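Type I polyketide synthase PikAII (Streptomyces venezuelae, PDB 3QP9) probably epimerizes the alpha-methyl-bearing carbon of a beta-keto polyketide intermediate through its C2-type ketoreductase domain, a class that does not reduce the ketone. Local coordinates at residues D26-L37 and L228-L238; W190-S198 and E218-S226. All blocks are in the same frame, centred on the assembly; numbering follows the deposited sequence.

Contact 1: D26-L37 and L228-L238; sequences DSWRYRIDWKRL and LLARRLVRASL
The indole of W34 lies against R231, whose CB sits over one face, 3.9 Å from the centroid of the six-membered ring, a CH-pi contact. With CG anti to the backbone N (chi1 -167°) and the chain extended, R231 runs on past the ring, CD meeting CZ2, and brings its guanidinium against I32, whose CD1 stands 3.6 Å from R231 CZ over the centre of that plane. I32 CD1 also touches L233 CD1, and L229 packs on W34 CB. The opposite face of the two strands is more polar: R31 lays its guanidinium over V234 CG2, and K35 CD rests on R232. K35 NZ and R232 NH1 are like charges 4.2 Å apart, without a direct bond; one water accepts from both, and E218, paired with R232, probably eases the repulsion. Near the start of strand 29-36, R235 NH2 donates to S27 O at 3.1 Å, almost in the guanidinium plane, while Y30 CE2 lies over one face of the group. R29 turns back at chi3 (46°), and NE reaches A236 O at 2.9 Å, with L238 CD2 over one face of its guanidinium. Salt bridges to D483 and E514 hold R29 and R235, and R231 NH1 is bonded to I406 O. The backbones form an antiparallel ladder, R31, D33 and K35 pairing with V234, R232 and A230; D33 N to R232 O measures 2.8 Å. A236 N to R29 O and L37 N to L228 O extend it at both ends. This long two-stranded ribbon, flanked by strands 220-224 and 485-488, joins the two Rossmann-like halves of a modular polyketide synthase ketoreductase, structural and catalytic.

Contact 2: W190-S198 and E218-S226; sequences WGGLIDLPS and EDQVAVRAS
Strands 190-196 and 220-224 run parallel, their axes 4.7 Å apart at closest approach and 19° from alignment, with L193, I194 and D195 beside Q220, V221 and A222. They are the two strands of a beta-alpha-beta unit whose crossover carries helix 202-212, part of the structural, Rossmann-like subdomain of the ketoreductase. The bonds alternate as in parallel sheets: L193 N takes D219 O, L193 O receives V221 N, D195 N takes V221 O at 2.9 Å, and D195 O receives V223 N. Just before this ladder the backbones come close, G192 CA lying 3.4 Å from D219 O. A water held by W190 NE1 donates to the same D219 O. On the face carrying I194 and V221 the side chains are apolar. I194 CG2 leans on V223 CG2 at 3.6 Å, and L196 CD2 lies alongside the same valine. Separately, P197 CD rests 3.3 Å from the carbonyl oxygen V223 O. Helix 202-212 covers I194 through V211 and L212, L196 through L205 and P197 through A204. The face of L193 and D195 is polar toward its C-terminal end, where D195 and R224 form a buried ion pair, carboxylate and guanidinium planes 68° apart. The carboxylate is fixed by its other oxygen too, OD2 bonding to T155 OG1 and A158 N, while R224 NE pairs with D165. R224 bends at chi2 (-68°), folding the guanidinium back toward the sheet, so that NH2 also donates to V223 O of its own strand. Both terminal nitrogens grip one oxygen: NH1 meets D195 OD1 at 2.8 Å, nearly along its C-O bond, and NH2 reaches that atom at 3.2 Å from above the carboxylate plane.

Contact 2 is largely buried, with none of its touching residues fully exposed, whereas contact 1 has several exposed residues along its ribbon. Nested between the two segments of contact 1, contact 2 is local, closing one beta-alpha-beta unit; contact 1 brings the N-terminal strand to one 191 residues later and spans the two halves. Contact 2 has a single ion pair across its segments, at the end of the strands, while the antiparallel ribbon carries many arginines whose charged ends mostly find outside partners. Strands 220-224 and 227-235, consecutive in sequence, are neighbours in the sheet: L229 O probably accepts from A222 N, and the E218-R232 salt bridge ties the two contacts together.

Contact 1: D26-L37 and L228-L238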
loop_
_atom_site.group_PDB
_atom_site.type_symbol
_atom_site.label_atom_id
_atom_site.label_comp_id
_atom_site.label_asym_id
_atom_site.label_seq_id
_atom_site.Cartn_x
_atom_site.Cartn_y
_atom_site.Cartn_z
ATOM N N ASP A 26 15.077 -3.793 17.768
ATOM C CA ASP A 26 15.006 -2.356 17.604
ATOM C C ASP A 26 15.737 -1.956 16.313
ATOM O O ASP A 26 15.564 -0.869 15.796
ATOM C CB ASP A 26 15.445 -1.594 18.857
ATOM C CG ASP A 26 14.539 -0.403 19.124
ATOM O OD1 ASP A 26 13.646 -0.481 20.036
ATOM O OD2 ASP A 26 14.677 0.587 18.364
ATOM N N SER A 27 16.525 -2.857 15.755
ATOM C CA SER A 27 17.132 -2.561 14.480
ATOM C C SER A 27 16.226 -3.088 13.370
ATOM O O SER A 27 16.589 -3.022 12.229
ATOM C CB SER A 27 18.536 -3.178 14.355
ATOM O OG SER A 27 18.375 -4.603 14.387
ATOM N N TRP A 28 15.021 -3.561 13.690
ATOM C CA TRP A 28 14.051 -3.929 12.626
ATOM C C TRP A 28 13.061 -2.788 12.281
ATOM O O TRP A 28 12.222 -2.997 11.429
ATOM C CB TRP A 28 13.194 -5.153 13.047
ATOM C CG TRP A 28 13.954 -6.399 13.336
ATOM C CD1 TRP A 28 15.276 -6.629 13.150
ATOM C CD2 TRP A 28 13.389 -7.629 13.771
ATOM N NE1 TRP A 28 15.578 -7.906 13.558
ATOM C CE2 TRP A 28 14.432 -8.561 13.873
ATOM C CE3 TRP A 28 12.098 -8.020 14.148
ATOM C CZ2 TRP A 28 14.226 -9.905 14.302
ATOM C CZ3 TRP A 28 11.893 -9.363 14.554
ATOM C CH2 TRP A 28 12.966 -10.280 14.604
ATOM N N ARG A 29 13.097 -1.651 13.002
ATOM C CA ARG A 29 12.125 -0.585 12.752
ATOM C C ARG A 29 12.517 0.400 11.668
ATOM O O ARG A 29 13.598 0.967 11.710
ATOM C CB ARG A 29 11.843 0.206 14.079
ATOM C CG ARG A 29 11.321 -0.623 15.192
ATOM C CD ARG A 29 11.370 0.253 16.560
ATOM N NE ARG A 29 10.835 1.597 16.294
ATOM C CZ ARG A 29 9.528 1.891 16.218
ATOM N NH1 ARG A 29 9.132 3.141 15.982
ATOM N NH2 ARG A 29 8.595 0.974 16.521
ATOM N N TYR A 30 11.646 0.559 10.625
ATOM C CA TYR A 30 11.872 1.492 9.501
ATOM C C TYR A 30 10.652 2.290 9.337
ATOM O O TYR A 30 9.577 1.889 9.858
ATOM C CB TYR A 30 12.185 0.757 8.156
ATOM C CG TYR A 30 13.426 -0.094 8.319
ATOM C CD1 TYR A 30 13.330 -1.388 8.830
ATOM C CD2 TYR A 30 14.671 0.451 8.153
ATOM C CE1 TYR A 30 14.483 -2.208 9.057
ATOM C CE2 TYR A 30 15.861 -0.381 8.327
ATOM C CZ TYR A 30 15.707 -1.672 8.815
ATOM O OH TYR A 30 16.830 -2.419 9.004
ATOM N N ARG A 31 10.744 3.404 8.620
ATOM C CA ARG A 31 9.471 4.075 8.280
ATOM C C ARG A 31 9.678 4.802 7.029
ATOM O O ARG A 31 10.844 5.066 6.616
ATOM C CB ARG A 31 9.119 5.098 9.413
ATOM C CG ARG A 31 10.274 6.145 9.732
ATOM C CD ARG A 31 9.823 7.510 10.458
ATOM N NE ARG A 31 10.893 7.917 11.355
ATOM C CZ ARG A 31 11.860 8.800 11.127
ATOM N NH1 ARG A 31 12.775 8.975 12.066
ATOM N NH2 ARG A 31 11.928 9.538 10.041
ATOM N N ILE A 32 8.599 5.322 6.463
ATOM C CA ILE A 32 8.692 6.125 5.226
ATOM C C ILE A 32 8.807 7.624 5.496
ATOM O O ILE A 32 8.039 8.166 6.232
ATOM C CB ILE A 32 7.519 5.807 4.217
ATOM C CG1 ILE A 32 7.716 4.403 3.556
ATOM C CG2 ILE A 32 7.381 6.876 3.044
ATOM C CD1 ILE A 32 8.936 4.294 2.647
ATOM N N ASP A 33 9.838 8.286 4.969
ATOM C CA ASP A 33 9.951 9.751 5.218
ATOM C C ASP A 33 9.896 10.407 3.836
ATOM O O ASP A 33 10.094 9.726 2.829
ATOM C CB ASP A 33 11.284 10.077 5.913
ATOM C CG ASP A 33 11.108 11.110 6.975
ATOM O OD1 ASP A 33 11.664 10.916 8.093
ATOM O OD2 ASP A 33 10.346 12.101 6.734
ATOM N N TRP A 34 9.564 11.686 3.779
ATOM C CA TRP A 34 9.456 12.437 2.522
ATOM C C TRP A 34 10.456 13.552 2.557
ATOM O O TRP A 34 10.376 14.465 3.446
ATOM C CB TRP A 34 8.000 12.962 2.423
ATOM C CG TRP A 34 7.073 11.829 2.067
ATOM C CD1 TRP A 34 6.424 11.007 2.923
ATOM C CD2 TRP A 34 6.766 11.357 0.723
ATOM N NE1 TRP A 34 5.722 10.020 2.179
ATOM C CE2 TRP A 34 5.936 10.221 0.850
ATOM C CE3 TRP A 34 7.181 11.770 -0.578
ATOM C CZ2 TRP A 34 5.426 9.501 -0.269
ATOM C CZ3 TRP A 34 6.731 11.043 -1.693
ATOM C CH2 TRP A 34 5.811 9.933 -1.522
ATOM N N LYS A 35 11.487 13.458 1.727
ATOM C CA LYS A 35 12.622 14.388 1.804
ATOM C C LYS A 35 12.317 15.612 0.921
ATOM O O LYS A 35 12.124 15.493 -0.277
ATOM C CB LYS A 35 13.860 13.676 1.249
ATOM C CG LYS A 35 15.048 14.525 0.999
ATOM C CD LYS A 35 16.158 13.690 0.174
ATOM C CE LYS A 35 17.601 14.070 0.628
ATOM N NZ LYS A 35 18.476 14.099 -0.607
ATOM N N ARG A 36 12.314 16.798 1.518
ATOM C CA ARG A 36 12.153 18.039 0.716
ATOM C C ARG A 36 13.278 18.207 -0.322
ATOM O O ARG A 36 14.504 18.168 0.042
ATOM C CB ARG A 36 12.154 19.230 1.692
ATOM C CG ARG A 36 10.971 19.110 2.635
ATOM C CD ARG A 36 11.154 20.021 3.876
ATOM N NE ARG A 36 10.070 20.982 3.945
ATOM C CZ ARG A 36 8.880 20.718 4.471
ATOM N NH1 ARG A 36 8.612 19.495 4.990
ATOM N NH2 ARG A 36 7.960 21.672 4.467
ATOM N N LEU A 37 12.939 18.424 -1.592
ATOM C CA LEU A 37 13.967 18.555 -2.629
ATOM C C LEU A 37 14.330 20.051 -2.871
ATOM O O LEU A 37 13.429 20.920 -2.918
ATOM C CB LEU A 37 13.486 17.923 -3.941
ATOM C CG LEU A 37 13.138 16.436 -3.885
ATOM C CD1 LEU A 37 12.680 15.951 -5.260
ATOM C CD2 LEU A 37 14.400 15.617 -3.409
ATOM N N LEU A 228 8.679 20.179 -4.020
ATOM C CA LEU A 228 8.724 18.718 -4.252
ATOM C C LEU A 228 9.320 17.959 -3.065
ATOM O O LEU A 228 10.289 18.475 -2.382
ATOM C CB LEU A 228 9.489 18.420 -5.530
ATOM C CG LEU A 228 9.061 19.078 -6.822
ATOM C CD1 LEU A 228 10.106 18.858 -7.887
ATOM C CD2 LEU A 228 7.680 18.505 -7.251
ATOM N N LEU A 229 8.725 16.805 -2.764
ATOM C CA LEU A 229 9.209 15.835 -1.764
ATOM C C LEU A 229 9.412 14.418 -2.359
ATOM O O LEU A 229 8.636 13.991 -3.177
ATOM C CB LEU A 229 8.251 15.709 -0.575
ATOM C CG LEU A 229 8.093 17.011 0.222
ATOM C CD1 LEU A 229 6.947 17.897 -0.421
ATOM C CD2 LEU A 229 7.803 16.869 1.792
ATOM N N ALA A 230 10.453 13.697 -1.930
ATOM C CA ALA A 230 10.748 12.419 -2.481
ATOM C C ALA A 230 10.780 11.356 -1.394
ATOM O O ALA A 230 11.248 11.573 -0.243
ATOM C CB ALA A 230 12.112 12.458 -3.221
ATOM N N ARG A 231 10.287 10.199 -1.762
ATOM C CA ARG A 231 10.075 9.075 -0.840
ATOM C C ARG A 231 11.350 8.327 -0.434
ATOM O O ARG A 231 12.215 7.941 -1.301
ATOM C CB ARG A 231 9.071 8.104 -1.474
ATOM C CG ARG A 231 8.491 7.018 -0.485
ATOM C CD ARG A 231 7.121 6.526 -1.100
ATOM N NE ARG A 231 6.586 5.393 -0.281
ATOM C CZ ARG A 231 6.958 4.111 -0.384
ATOM N NH1 ARG A 231 6.358 3.183 0.404
ATOM N NH2 ARG A 231 7.992 3.738 -1.126
ATOM N N ARG A 232 11.475 8.094 0.850
ATOM C CA ARG A 232 12.705 7.471 1.409
ATOM C C ARG A 232 12.302 6.466 2.474
ATOM O O ARG A 232 11.457 6.793 3.310
ATOM C CB ARG A 232 13.563 8.622 2.107
ATOM C CG ARG A 232 14.222 9.603 1.139
ATOM C CD ARG A 232 15.233 8.834 0.177
ATOM N NE ARG A 232 15.993 9.819 -0.637
ATOM C CZ ARG A 232 15.597 10.243 -1.824
ATOM N NH1 ARG A 232 16.332 11.090 -2.514
ATOM N NH2 ARG A 232 14.443 9.797 -2.315
ATOM N N LEU A 233 12.893 5.282 2.491
ATOM C CA LEU A 233 12.835 4.387 3.662
ATOM C C LEU A 233 13.994 4.663 4.587
ATOM O O LEU A 233 15.139 4.622 4.172
ATOM C CB LEU A 233 12.854 2.933 3.174
ATOM C CG LEU A 233 12.747 1.933 4.331
ATOM C CD1 LEU A 233 11.218 1.956 4.650
ATOM C CD2 LEU A 233 13.202 0.579 3.746
ATOM N N VAL A 234 13.713 5.070 5.822
ATOM C CA VAL A 234 14.752 5.355 6.763
ATOM C C VAL A 234 14.588 4.541 8.057
ATOM O O VAL A 234 13.503 4.022 8.383
ATOM C CB VAL A 234 14.798 6.913 7.137
ATOM C CG1 VAL A 234 15.082 7.784 5.805
ATOM C CG2 VAL A 234 13.551 7.285 7.849
ATOM N N ARG A 235 15.639 4.480 8.871
ATOM C CA ARG A 235 15.473 3.840 10.195
ATOM C C ARG A 235 14.587 4.665 11.076
ATOM O O ARG A 235 14.646 5.909 11.091
ATOM C CB ARG A 235 16.824 3.703 10.942
ATOM C CG ARG A 235 17.577 2.539 10.440
ATOM C CD ARG A 235 18.794 2.142 11.256
ATOM N NE ARG A 235 19.468 1.121 10.455
ATOM C CZ ARG A 235 19.140 -0.162 10.425
ATOM N NH1 ARG A 235 19.813 -1.010 9.612
ATOM N NH2 ARG A 235 18.161 -0.591 11.214
ATOM N N ALA A 236 13.729 3.982 11.785
ATOM C CA ALA A 236 12.865 4.603 12.763
ATOM C C ALA A 236 13.258 4.140 14.164
ATOM O O ALA A 236 12.458 3.549 14.866
ATOM C CB ALA A 236 11.399 4.256 12.479
ATOM N N SER A 237 14.502 4.339 14.564
ATOM C CA SER A 237 14.909 3.810 15.867
ATOM C C SER A 237 14.188 4.529 17.107
ATOM O O SER A 237 13.526 5.559 16.931
ATOM C CB SER A 237 16.446 3.697 15.933
ATOM O OG SER A 237 16.837 2.621 15.040
ATOM N N LEU A 238 14.194 3.912 18.297
ATOM C CA LEU A 238 13.661 4.616 19.510
ATOM C C LEU A 238 14.749 5.385 20.241
ATOM O O LEU A 238 14.582 6.584 20.562
ATOM C CB LEU A 238 12.940 3.675 20.496
ATOM C CG LEU A 238 11.735 2.830 20.024
ATOM C CD1 LEU A 238 11.027 2.235 21.239
ATOM C CD2 LEU A 238 10.705 3.620 19.198
HETATM O O HOH W 1 15.960 0.473 12.884
HETATM O O HOH W 2 18.710 11.467 -0.892
HETATM O O HOH W 3 10.997 21.712 -4.419
#

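Contact 2: W190-S198 and E218-S226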
loop_
_atom_site.group_PDB
_atom_site.type_symbol
_atom_site.label_atom_id
_atom_site.label_comp_id
_atom_site.label_asym_id
_atom_site.label_seq_id
_atom_site.Cartn_x
_atom_site.Cartn_y
_atom_site.Cartn_z
ATOM N N TRP A 190 9.073 2.360 -17.129
ATOM C CA TRP A 190 8.447 3.026 -15.966
ATOM C C TRP A 190 9.091 4.393 -15.642
ATOM O O TRP A 190 10.307 4.507 -15.437
ATOM C CB TRP A 190 8.463 2.058 -14.764
ATOM C CG TRP A 190 7.612 2.647 -13.591
ATOM C CD1 TRP A 190 8.083 3.281 -12.484
ATOM C CD2 TRP A 190 6.188 2.637 -13.484
ATOM N NE1 TRP A 190 7.012 3.668 -11.635
ATOM C CE2 TRP A 190 5.842 3.285 -12.242
ATOM C CE3 TRP A 190 5.172 2.146 -14.294
ATOM C CZ2 TRP A 190 4.521 3.474 -11.844
ATOM C CZ3 TRP A 190 3.848 2.268 -13.896
ATOM C CH2 TRP A 190 3.529 2.949 -12.634
ATOM N N GLY A 191 8.273 5.435 -15.629
ATOM C CA GLY A 191 8.767 6.766 -15.353
ATOM C C GLY A 191 8.643 6.917 -13.849
ATOM O O GLY A 191 9.651 6.889 -13.118
ATOM N N GLY A 192 7.441 6.985 -13.362
ATOM C CA GLY A 192 7.298 7.183 -11.880
ATOM C C GLY A 192 5.936 7.449 -11.371
ATOM O O GLY A 192 4.994 7.336 -12.089
ATOM N N LEU A 193 5.868 7.995 -10.128
ATOM C CA LEU A 193 4.607 8.184 -9.484
ATOM C C LEU A 193 4.669 9.552 -8.940
ATOM O O LEU A 193 5.711 9.961 -8.460
ATOM C CB LEU A 193 4.433 7.200 -8.331
ATOM C CG LEU A 193 4.136 5.753 -8.668
ATOM C CD1 LEU A 193 4.636 4.693 -7.587
ATOM C CD2 LEU A 193 2.543 5.587 -8.868
ATOM N N ILE A 194 3.595 10.313 -9.094
ATOM C CA ILE A 194 3.569 11.682 -8.607
ATOM C C ILE A 194 2.266 11.906 -7.928
ATOM O O ILE A 194 1.250 11.693 -8.547
ATOM C CB ILE A 194 3.695 12.679 -9.743
ATOM C CG1 ILE A 194 4.974 12.411 -10.538
ATOM C CG2 ILE A 194 3.596 14.132 -9.164
ATOM C CD1 ILE A 194 5.150 13.212 -11.806
ATOM N N ASP A 195 2.260 12.446 -6.688
ATOM C CA ASP A 195 0.971 12.695 -6.031
ATOM C C ASP A 195 0.747 14.200 -5.877
ATOM O O ASP A 195 1.579 14.870 -5.285
ATOM C CB ASP A 195 0.973 12.037 -4.641
ATOM C CG ASP A 195 -0.358 12.180 -3.913
ATOM O OD1 ASP A 195 -0.365 12.896 -2.874
ATOM O OD2 ASP A 195 -1.375 11.682 -4.462
ATOM N N LEU A 196 -0.380 14.690 -6.382
ATOM C CA LEU A 196 -0.746 16.097 -6.394
ATOM C C LEU A 196 -1.483 16.312 -5.125
ATOM O O LEU A 196 -1.862 15.345 -4.497
ATOM C CB LEU A 196 -1.618 16.439 -7.615
ATOM C CG LEU A 196 -0.819 16.337 -8.913
ATOM C CD1 LEU A 196 -1.725 16.429 -10.136
ATOM C CD2 LEU A 196 0.303 17.361 -9.041
ATOM N N PRO A 197 -1.564 17.567 -4.669
ATOM C CA PRO A 197 -2.269 17.835 -3.404
ATOM C C PRO A 197 -3.732 17.362 -3.536
ATOM O O PRO A 197 -4.322 17.559 -4.630
ATOM C CB PRO A 197 -2.234 19.363 -3.289
ATOM C CG PRO A 197 -1.105 19.868 -4.200
ATOM C CD PRO A 197 -1.007 18.775 -5.326
ATOM N N SER A 198 -4.339 16.813 -2.468
ATOM C CA SER A 198 -5.737 16.267 -2.574
ATOM C C SER A 198 -6.643 17.019 -3.563
ATOM O O SER A 198 -7.422 16.392 -4.255
ATOM C CB SER A 198 -6.463 16.175 -1.225
ATOM O OG SER A 198 -5.654 15.563 -0.235
ATOM N N GLU A 218 14.327 11.609 -9.301
ATOM C CA GLU A 218 13.457 10.881 -8.371
ATOM C C GLU A 218 12.315 10.188 -9.141
ATOM O O GLU A 218 11.972 10.570 -10.256
ATOM C CB GLU A 218 12.945 11.852 -7.305
ATOM C CG GLU A 218 14.037 12.508 -6.443
ATOM C CD GLU A 218 14.686 11.580 -5.436
ATOM O OE1 GLU A 218 14.173 10.474 -5.090
ATOM O OE2 GLU A 218 15.749 11.913 -4.953
ATOM N N ASP A 219 11.769 9.110 -8.617
ATOM C CA ASP A 219 10.576 8.454 -9.268
ATOM C C ASP A 219 9.407 8.224 -8.327
ATOM O O ASP A 219 8.437 7.660 -8.704
ATOM C CB ASP A 219 10.944 7.176 -10.026
ATOM C CG ASP A 219 11.415 6.058 -9.105
ATOM O OD1 ASP A 219 11.597 6.355 -7.903
ATOM O OD2 ASP A 219 11.646 4.882 -9.580
ATOM N N GLN A 220 9.406 8.833 -7.102
ATOM C CA GLN A 220 8.310 8.653 -6.181
ATOM C C GLN A 220 8.250 9.975 -5.507
ATOM O O GLN A 220 8.927 10.223 -4.516
ATOM C CB GLN A 220 8.586 7.535 -5.093
ATOM C CG GLN A 220 8.692 6.156 -5.726
ATOM C CD GLN A 220 8.884 4.971 -4.765
ATOM O OE1 GLN A 220 9.591 3.958 -5.116
ATOM N NE2 GLN A 220 8.164 4.965 -3.718
ATOM N N VAL A 221 7.406 10.820 -6.038
ATOM C CA VAL A 221 7.411 12.251 -5.715
ATOM C C VAL A 221 6.056 12.718 -5.279
ATOM O O VAL A 221 5.045 12.388 -5.877
ATOM C CB VAL A 221 7.953 13.108 -6.906
ATOM C CG1 VAL A 221 8.090 14.539 -6.538
ATOM C CG2 VAL A 221 9.312 12.592 -7.398
ATOM N N ALA A 222 6.038 13.504 -4.167
ATOM C CA ALA A 222 4.889 14.244 -3.788
ATOM C C ALA A 222 5.056 15.766 -4.102
ATOM O O ALA A 222 6.139 16.302 -3.956
ATOM C CB ALA A 222 4.681 14.062 -2.236
ATOM N N VAL A 223 3.972 16.428 -4.553
ATOM C CA VAL A 223 3.931 17.838 -4.962
ATOM C C VAL A 223 3.063 18.526 -3.928
ATOM O O VAL A 223 1.854 18.164 -3.743
ATOM C CB VAL A 223 3.220 17.998 -6.249
ATOM C CG1 VAL A 223 3.177 19.475 -6.621
ATOM C CG2 VAL A 223 3.962 17.159 -7.296
ATOM N N ARG A 224 3.654 19.472 -3.198
ATOM C CA ARG A 224 2.942 20.108 -2.115
ATOM C C ARG A 224 3.099 21.606 -2.265
ATOM O O ARG A 224 3.856 22.111 -3.116
ATOM C CB ARG A 224 3.364 19.626 -0.680
ATOM C CG ARG A 224 3.108 18.075 -0.460
ATOM C CD ARG A 224 1.664 17.811 -0.436
ATOM N NE ARG A 224 1.281 16.433 -0.134
ATOM C CZ ARG A 224 0.915 15.499 -1.033
ATOM N NH1 ARG A 224 0.555 14.286 -0.602
ATOM N NH2 ARG A 224 0.919 15.779 -2.323
ATOM N N ALA A 225 2.326 22.331 -1.476
ATOM C CA ALA A 225 2.438 23.796 -1.472
ATOM C C ALA A 225 3.896 24.227 -1.220
ATOM O O ALA A 225 4.351 25.221 -1.739
ATOM C CB ALA A 225 1.498 24.372 -0.364
ATOM N N SER A 226 4.626 23.445 -0.448
ATOM C CA SER A 226 6.050 23.752 -0.170
ATOM C C SER A 226 7.044 23.554 -1.297
ATOM O O SER A 226 8.090 24.235 -1.303
ATOM C CB SER A 226 6.513 23.052 1.153
ATOM O OG SER A 226 6.827 21.653 1.034
HETATM O O HOH W 4 7.782 4.766 -9.177
#